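PDB 1EDG: endoglucanase A from Clostridium cellulolyticum, which hydrolyses internal beta-1,4-glucosidic bonds of cellulose as a family 5 glycosyl hydrolase. Local coordinates for residues Y93-D97 with V98-R102; E366-D369 with G370-Y374; N314-K317 with T318-Y322. All coordinates share one frame; numbering follows the deposited sequence.

Contact 1 of 3, residues Y93-D97 with V98-R102; sequences YKISD and VWMNR
Ser96 meets the start of the helix that follows it in two ways, with its hydroxyl and with its carbonyl. The hydroxyl stands anti to its own backbone nitrogen (chi1 169°), which swings OG round beside the carbonyl carbon and next to the first turn; there it accepts a weak, bent bond from Val98 N, with OG and N 3.3 Å apart. Glu50 OE2 is hydrogen-bonded to the same OG and is its stronger partner. Ser96 O accepts Met100 N at 3.0 Å, and one residue on Asn101 N reaches Asp97 O at 2.9 Å. This is a serine N-cap, placed where the short hairpin of strands 88-89 and 94-95 runs into helix 97-111 of the TIM barrel. Beside the cap, Ile95 meets Met100. The methionine leaves its backbone nitrogen in the anti direction and then bends twice, chi2 67° and chi3 94°, which folds the methyl CE back to lie 4.0 Å from Ile95 CD1, the two chains crossing at a slant. Asn101 brings its amide carbon CG within 3.0 Å of Asp97 O, while the polar end is held by Arg155 of helix 138-155 through OD1. The indole of Trp99 leads away from residues 93-97 to stack on His87 and meet Phe39 edge-to-face.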
# COMPACT_ATOMS: atom_id res chain seq x y z
N TYR A 93 -22.02 -11.80 -4.11
CA TYR A 93 -20.60 -11.62 -4.38
C TYR A 93 -19.74 -12.74 -3.79
O TYR A 93 -18.73 -12.48 -3.12
CB TYR A 93 -20.11 -10.27 -3.85
CG TYR A 93 -20.85 -9.07 -4.40
CD1 TYR A 93 -20.49 -8.50 -5.61
CD2 TYR A 93 -21.92 -8.51 -3.70
CE1 TYR A 93 -21.17 -7.40 -6.12
CE2 TYR A 93 -22.61 -7.41 -4.20
CZ TYR A 93 -22.23 -6.86 -5.41
OH TYR A 93 -22.92 -5.77 -5.90
N LYS A 94 -20.13 -13.99 -4.04
CA LYS A 94 -19.38 -15.14 -3.53
C LYS A 94 -18.02 -15.23 -4.21
O LYS A 94 -17.92 -15.18 -5.45
CB LYS A 94 -20.18 -16.43 -3.78
CG LYS A 94 -19.47 -17.71 -3.37
CD LYS A 94 -19.13 -17.74 -1.88
CE LYS A 94 -20.38 -17.73 -0.99
NZ LYS A 94 -20.05 -17.72 0.47
N ILE A 95 -16.96 -15.34 -3.41
CA ILE A 95 -15.60 -15.42 -3.93
C ILE A 95 -15.26 -16.86 -4.31
O ILE A 95 -15.50 -17.79 -3.54
CB ILE A 95 -14.56 -14.90 -2.90
CG1 ILE A 95 -14.78 -13.41 -2.62
CG2 ILE A 95 -13.14 -15.12 -3.42
CD1 ILE A 95 -13.94 -12.87 -1.48
N SER A 96 -14.71 -17.03 -5.50
CA SER A 96 -14.30 -18.35 -5.98
C SER A 96 -13.31 -18.99 -5.02
O SER A 96 -12.30 -18.38 -4.66
CB SER A 96 -13.64 -18.22 -7.35
OG SER A 96 -13.02 -19.44 -7.70
N ASP A 97 -13.57 -20.24 -4.63
CA ASP A 97 -12.68 -20.96 -3.72
C ASP A 97 -11.31 -21.22 -4.34
O ASP A 97 -10.31 -21.31 -3.63
CB ASP A 97 -13.31 -22.28 -3.28
CG ASP A 97 -14.44 -22.09 -2.31
OD1 ASP A 97 -14.22 -21.44 -1.26
OD2 ASP A 97 -15.56 -22.58 -2.58
N VAL A 98 -11.27 -21.36 -5.66
CA VAL A 98 -10.02 -21.61 -6.38
C VAL A 98 -9.10 -20.40 -6.22
O VAL A 98 -7.91 -20.55 -5.96
CB VAL A 98 -10.28 -21.91 -7.89
CG1 VAL A 98 -8.99 -21.86 -8.69
CG2 VAL A 98 -10.90 -23.29 -8.03
N TRP A 99 -9.67 -19.21 -6.34
CA TRP A 99 -8.91 -17.98 -6.20
C TRP A 99 -8.50 -17.77 -4.74
O TRP A 99 -7.34 -17.45 -4.46
CB TRP A 99 -9.74 -16.79 -6.67
CG TRP A 99 -9.02 -15.48 -6.61
CD1 TRP A 99 -9.27 -14.46 -5.74
CD2 TRP A 99 -7.99 -15.01 -7.50
NE1 TRP A 99 -8.47 -13.38 -6.03
CE2 TRP A 99 -7.68 -13.69 -7.11
CE3 TRP A 99 -7.31 -15.57 -8.59
CZ2 TRP A 99 -6.71 -12.92 -7.77
CZ3 TRP A 99 -6.35 -14.80 -9.25
CH2 TRP A 99 -6.06 -13.49 -8.83
N MET A 100 -9.44 -17.98 -3.82
CA MET A 100 -9.17 -17.82 -2.39
C MET A 100 -8.04 -18.74 -1.93
O MET A 100 -7.15 -18.32 -1.17
CB MET A 100 -10.43 -18.08 -1.56
CG MET A 100 -10.28 -17.74 -0.08
SD MET A 100 -10.07 -15.96 0.25
CE MET A 100 -11.76 -15.49 0.56
N ASN A 101 -8.06 -19.99 -2.39
CA ASN A 101 -7.03 -20.96 -2.02
C ASN A 101 -5.64 -20.52 -2.44
O ASN A 101 -4.69 -20.65 -1.67
CB ASN A 101 -7.34 -22.34 -2.61
CG ASN A 101 -8.54 -23.01 -1.97
OD1 ASN A 101 -8.97 -22.62 -0.88
ND2 ASN A 101 -9.09 -24.00 -2.64
N ARG A 102 -5.52 -20.01 -3.66
CA ARG A 102 -4.24 -19.56 -4.18
C ARG A 102 -3.73 -18.33 -3.41
O ARG A 102 -2.55 -18.26 -3.07
CB ARG A 102 -4.34 -19.27 -5.68
CG ARG A 102 -3.06 -18.75 -6.31
CD ARG A 102 -1.86 -19.68 -6.08
NE ARG A 102 -0.63 -19.07 -6.58
CZ ARG A 102 0.59 -19.34 -6.11
NH1 ARG A 102 0.77 -20.21 -5.13
NH2 ARG A 102 1.63 -18.69 -6.61

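Contact 2 of 3, residues E366-D369 with G370-Y374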
# COMPACT_ATOMS: atom_id res chain seq x y z
N GLU A 366 21.56 -1.17 -4.93
CA GLU A 366 21.98 0.02 -4.18
C GLU A 366 20.77 0.79 -3.65
O GLU A 366 20.81 1.31 -2.54
CB GLU A 366 22.84 0.95 -5.03
CG GLU A 366 24.17 0.36 -5.48
CD GLU A 366 24.11 -0.32 -6.84
OE1 GLU A 366 23.01 -0.69 -7.30
OE2 GLU A 366 25.19 -0.47 -7.46
N ILE A 367 19.70 0.84 -4.44
CA ILE A 367 18.49 1.55 -4.02
C ILE A 367 17.89 0.86 -2.80
O ILE A 367 17.63 1.49 -1.78
CB ILE A 367 17.41 1.57 -5.14
CG1 ILE A 367 17.89 2.42 -6.32
CG2 ILE A 367 16.09 2.12 -4.59
CD1 ILE A 367 16.97 2.36 -7.54
N ILE A 368 17.74 -0.46 -2.88
CA ILE A 368 17.15 -1.20 -1.77
C ILE A 368 18.04 -1.26 -0.52
O ILE A 368 17.54 -1.25 0.61
CB ILE A 368 16.56 -2.59 -2.21
CG1 ILE A 368 17.33 -3.75 -1.61
CG2 ILE A 368 16.44 -2.69 -3.73
CD1 ILE A 368 16.68 -4.26 -0.36
N ASP A 369 19.36 -1.26 -0.70
CA ASP A 369 20.27 -1.28 0.45
C ASP A 369 20.21 0.06 1.17
O ASP A 369 20.33 0.12 2.39
CB ASP A 369 21.70 -1.61 0.01
CG ASP A 369 21.86 -3.07 -0.39
OD1 ASP A 369 21.01 -3.89 0.01
OD2 ASP A 369 22.83 -3.40 -1.11
N GLY A 370 19.99 1.13 0.40
CA GLY A 370 19.86 2.46 0.97
C GLY A 370 18.59 2.54 1.81
O GLY A 370 18.57 3.13 2.89
N MET A 371 17.52 1.91 1.31
CA MET A 371 16.25 1.89 2.03
C MET A 371 16.35 1.09 3.33
O MET A 371 15.87 1.53 4.37
CB MET A 371 15.14 1.29 1.15
CG MET A 371 14.78 2.16 -0.04
SD MET A 371 13.55 1.37 -1.10
CE MET A 371 12.09 1.41 -0.03
N VAL A 372 16.98 -0.08 3.28
CA VAL A 372 17.14 -0.91 4.47
C VAL A 372 18.00 -0.19 5.51
O VAL A 372 17.70 -0.22 6.71
CB VAL A 372 17.77 -2.28 4.13
CG1 VAL A 372 18.03 -3.08 5.40
CG2 VAL A 372 16.84 -3.06 3.21
N LYS A 373 19.03 0.50 5.05
CA LYS A 373 19.93 1.23 5.93
C LYS A 373 19.21 2.30 6.75
O LYS A 373 19.48 2.47 7.94
CB LYS A 373 21.06 1.85 5.11
CG LYS A 373 22.01 2.74 5.88
CD LYS A 373 23.16 3.18 4.99
CE LYS A 373 23.98 4.27 5.67
NZ LYS A 373 24.35 3.89 7.07
N TYR A 374 18.24 2.97 6.14
CA TYR A 374 17.52 4.03 6.82
C TYR A 374 16.14 3.69 7.38
O TYR A 374 15.47 4.56 7.95
CB TYR A 374 17.47 5.27 5.92
CG TYR A 374 18.85 5.85 5.71
CD1 TYR A 374 19.54 6.43 6.78
CD2 TYR A 374 19.49 5.79 4.47
CE1 TYR A 374 20.84 6.91 6.63
CE2 TYR A 374 20.79 6.27 4.31
CZ TYR A 374 21.46 6.83 5.39
OH TYR A 374 22.75 7.29 5.24
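Glu366 O takes the amide of Gly370 at 3.1 Å, the first of four consecutive i to i+4 bonds that carry one alpha-helix from Glu366 through Lys373. Met371 N to Ile367 O, Val372 N to Ile368 O and Lys373 N to Asp369 O follow. The third is the straightest, with an N-H...O angle of 163°. On the side chains, Ile368 and Val372 lie next to each other and point the same way, CD1 of the isoleucine 3.8 Å from CG2 of the valine. That valine methyl stands beside its own backbone nitrogen (CG1 being anti, chi1 176°), which places it 3.2 Å from Ile368 O. Met371 sends CG back along the helix to 3.4 Å from Ile367 O, and its SD passes Ile367 CG2 at 4.4 Å. Further on, Lys373 lays CG over the centre of the Tyr374 ring, 4.0 Å above its plane. The Asp369 carboxylate is engaged outside this stretch, by Lys73 in a salt bridge through OD1 and by Tyr2 in a hydrogen bond through OD2, while Glu366 accepts from the backbone of Asp3. Within the helix, then, the main chain supplies the hydrogen bonds and the side chains meet through carbon and sulfur; the acidic groups are spent on tying this C-terminal helix to the N-terminal segment and helix 64-73.

Contact 3 of 3, residues N314-K317 with T318-Y322; sequences NNLK and TRVEY
Lys317 and Glu321, one helical turn apart, are joined by a salt bridge, and the lysine can be followed out to it atom by atom. Its CB only sets the direction; the contacts begin at CG, which is anti to the backbone nitrogen (chi1 -176°) and passes 4.0 Å from the carboxylate carbon CD of Glu321. From there the chain runs out extended through CD to CE, which already lies 3.6 Å from Glu321 OE2. The turn at chi4 (-76°) then swings only NZ, which closes on that same Glu321 OE2 at 2.9 Å. The ammonium approaches from the syn side of OE2, 33° out of the carboxylate plane. Alongside, Glu321 N donates to Lys317 O, and backbone and side chains thus link the same two residues. On another side of the helix Leu316 and Val320 make the apolar counterpart, CD2 of the leucine 3.8 Å from CG2 of the valine. At the start, Asn315 O accepts Arg319 N at 3.0 Å. A water bridges the two residues as well, accepting from Asn315 N and from Arg319 NH2. The arginine's NH1 is held by the carbonyl of Ala310, its NH2 by that water, and the guanidinium as a whole meets the ring of Phe364 in a cation-pi contact. Asn315 is the N-cap residue just before helix 316-332, and that helix is the crossover of the beta-alpha-beta unit between strands 303-308 and 336-339, the repeating element of a TIM barrel.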
# COMPACT_ATOMS: atom_id res chain seq x y z
N ASN A 314 17.04 5.58 -16.09
CA ASN A 314 18.49 5.44 -16.25
C ASN A 314 19.18 6.49 -15.38
O ASN A 314 20.07 7.21 -15.83
CB ASN A 314 18.91 5.60 -17.72
CG ASN A 314 18.35 4.51 -18.61
OD1 ASN A 314 18.56 3.32 -18.37
ND2 ASN A 314 17.60 4.92 -19.63
N ASN A 315 18.77 6.54 -14.12
CA ASN A 315 19.28 7.52 -13.16
C ASN A 315 19.49 6.87 -11.80
O ASN A 315 18.92 7.31 -10.80
CB ASN A 315 18.30 8.70 -13.05
CG ASN A 315 16.87 8.29 -12.68
OD1 ASN A 315 16.04 9.14 -12.37
ND2 ASN A 315 16.57 6.99 -12.71
N LEU A 316 20.33 5.84 -11.78
CA LEU A 316 20.63 5.08 -10.57
C LEU A 316 20.99 5.95 -9.36
O LEU A 316 20.31 5.89 -8.34
CB LEU A 316 21.79 4.10 -10.82
CG LEU A 316 21.68 2.65 -10.34
CD1 LEU A 316 23.08 2.09 -10.15
CD2 LEU A 316 20.90 2.52 -9.05
N LYS A 317 22.04 6.75 -9.48
CA LYS A 317 22.48 7.58 -8.37
C LYS A 317 21.38 8.45 -7.79
O LYS A 317 21.17 8.47 -6.57
CB LYS A 317 23.67 8.45 -8.78
CG LYS A 317 24.26 9.29 -7.64
CD LYS A 317 25.54 10.00 -8.09
CE LYS A 317 26.12 10.89 -6.99
NZ LYS A 317 25.36 12.16 -6.82
N THR A 318 20.66 9.15 -8.66
CA THR A 318 19.57 10.03 -8.22
C THR A 318 18.48 9.23 -7.50
O THR A 318 17.95 9.68 -6.48
CB THR A 318 18.97 10.81 -9.41
OG1 THR A 318 20.03 11.52 -10.08
CG2 THR A 318 17.93 11.81 -8.93
N ARG A 319 18.17 8.04 -8.00
CA ARG A 319 17.16 7.20 -7.36
C ARG A 319 17.63 6.65 -6.01
O ARG A 319 16.83 6.51 -5.08
CB ARG A 319 16.68 6.08 -8.29
CG ARG A 319 15.85 6.59 -9.48
CD ARG A 319 14.96 5.49 -10.09
NE ARG A 319 15.71 4.36 -10.62
CZ ARG A 319 15.26 3.11 -10.68
NH1 ARG A 319 14.04 2.82 -10.24
NH2 ARG A 319 16.02 2.14 -11.16
N VAL A 320 18.92 6.35 -5.89
CA VAL A 320 19.46 5.85 -4.62
C VAL A 320 19.34 6.96 -3.58
O VAL A 320 18.87 6.74 -2.45
CB VAL A 320 20.95 5.42 -4.75
CG1 VAL A 320 21.51 5.08 -3.36
CG2 VAL A 320 21.07 4.21 -5.67
N GLU A 321 19.72 8.18 -3.97
CA GLU A 321 19.65 9.34 -3.08
C GLU A 321 18.21 9.67 -2.68
O GLU A 321 17.92 9.87 -1.50
CB GLU A 321 20.34 10.54 -3.74
CG GLU A 321 21.86 10.36 -3.86
CD GLU A 321 22.52 11.39 -4.75
OE1 GLU A 321 21.87 11.88 -5.69
OE2 GLU A 321 23.70 11.70 -4.51
N TYR A 322 17.31 9.68 -3.66
CA TYR A 322 15.90 9.97 -3.42
C TYR A 322 15.25 8.95 -2.48
O TYR A 322 14.64 9.33 -1.48
CB TYR A 322 15.13 10.05 -4.75
CG TYR A 322 13.61 10.07 -4.61
CD1 TYR A 322 12.93 11.25 -4.29
CD2 TYR A 322 12.86 8.91 -4.79
CE1 TYR A 322 11.53 11.27 -4.16
CE2 TYR A 322 11.47 8.91 -4.67
CZ TYR A 322 10.82 10.09 -4.36
OH TYR A 322 9.44 10.07 -4.25
O HOH W 1 17.93 3.80 -12.78

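Contacts 2 and 3 are neighbours, their centres about 12 Å apart, because the C-terminal helix packs on helix 316-332. Ile367 and Glu366 make the join: Ile367 CG1 lies 3.7 Å from Val320 CG2, and Ile367 CD1 lies 3.7 Å from Arg319 CZ, while Glu366 CB rests on the same valine methyl. Contact 2 thereby extends the apolar pair Leu316-Val320. Contact 1 stands apart, on the opposite side of the chain's centre, with centres about 37 Å from contact 2 and 41 Å from contact 3. All three lie in or beside helices flanking the barrel strands, 19 to 22 Å from the chain's centre; the active site, expected at the strands' C-terminal ends, is not known to include any of them.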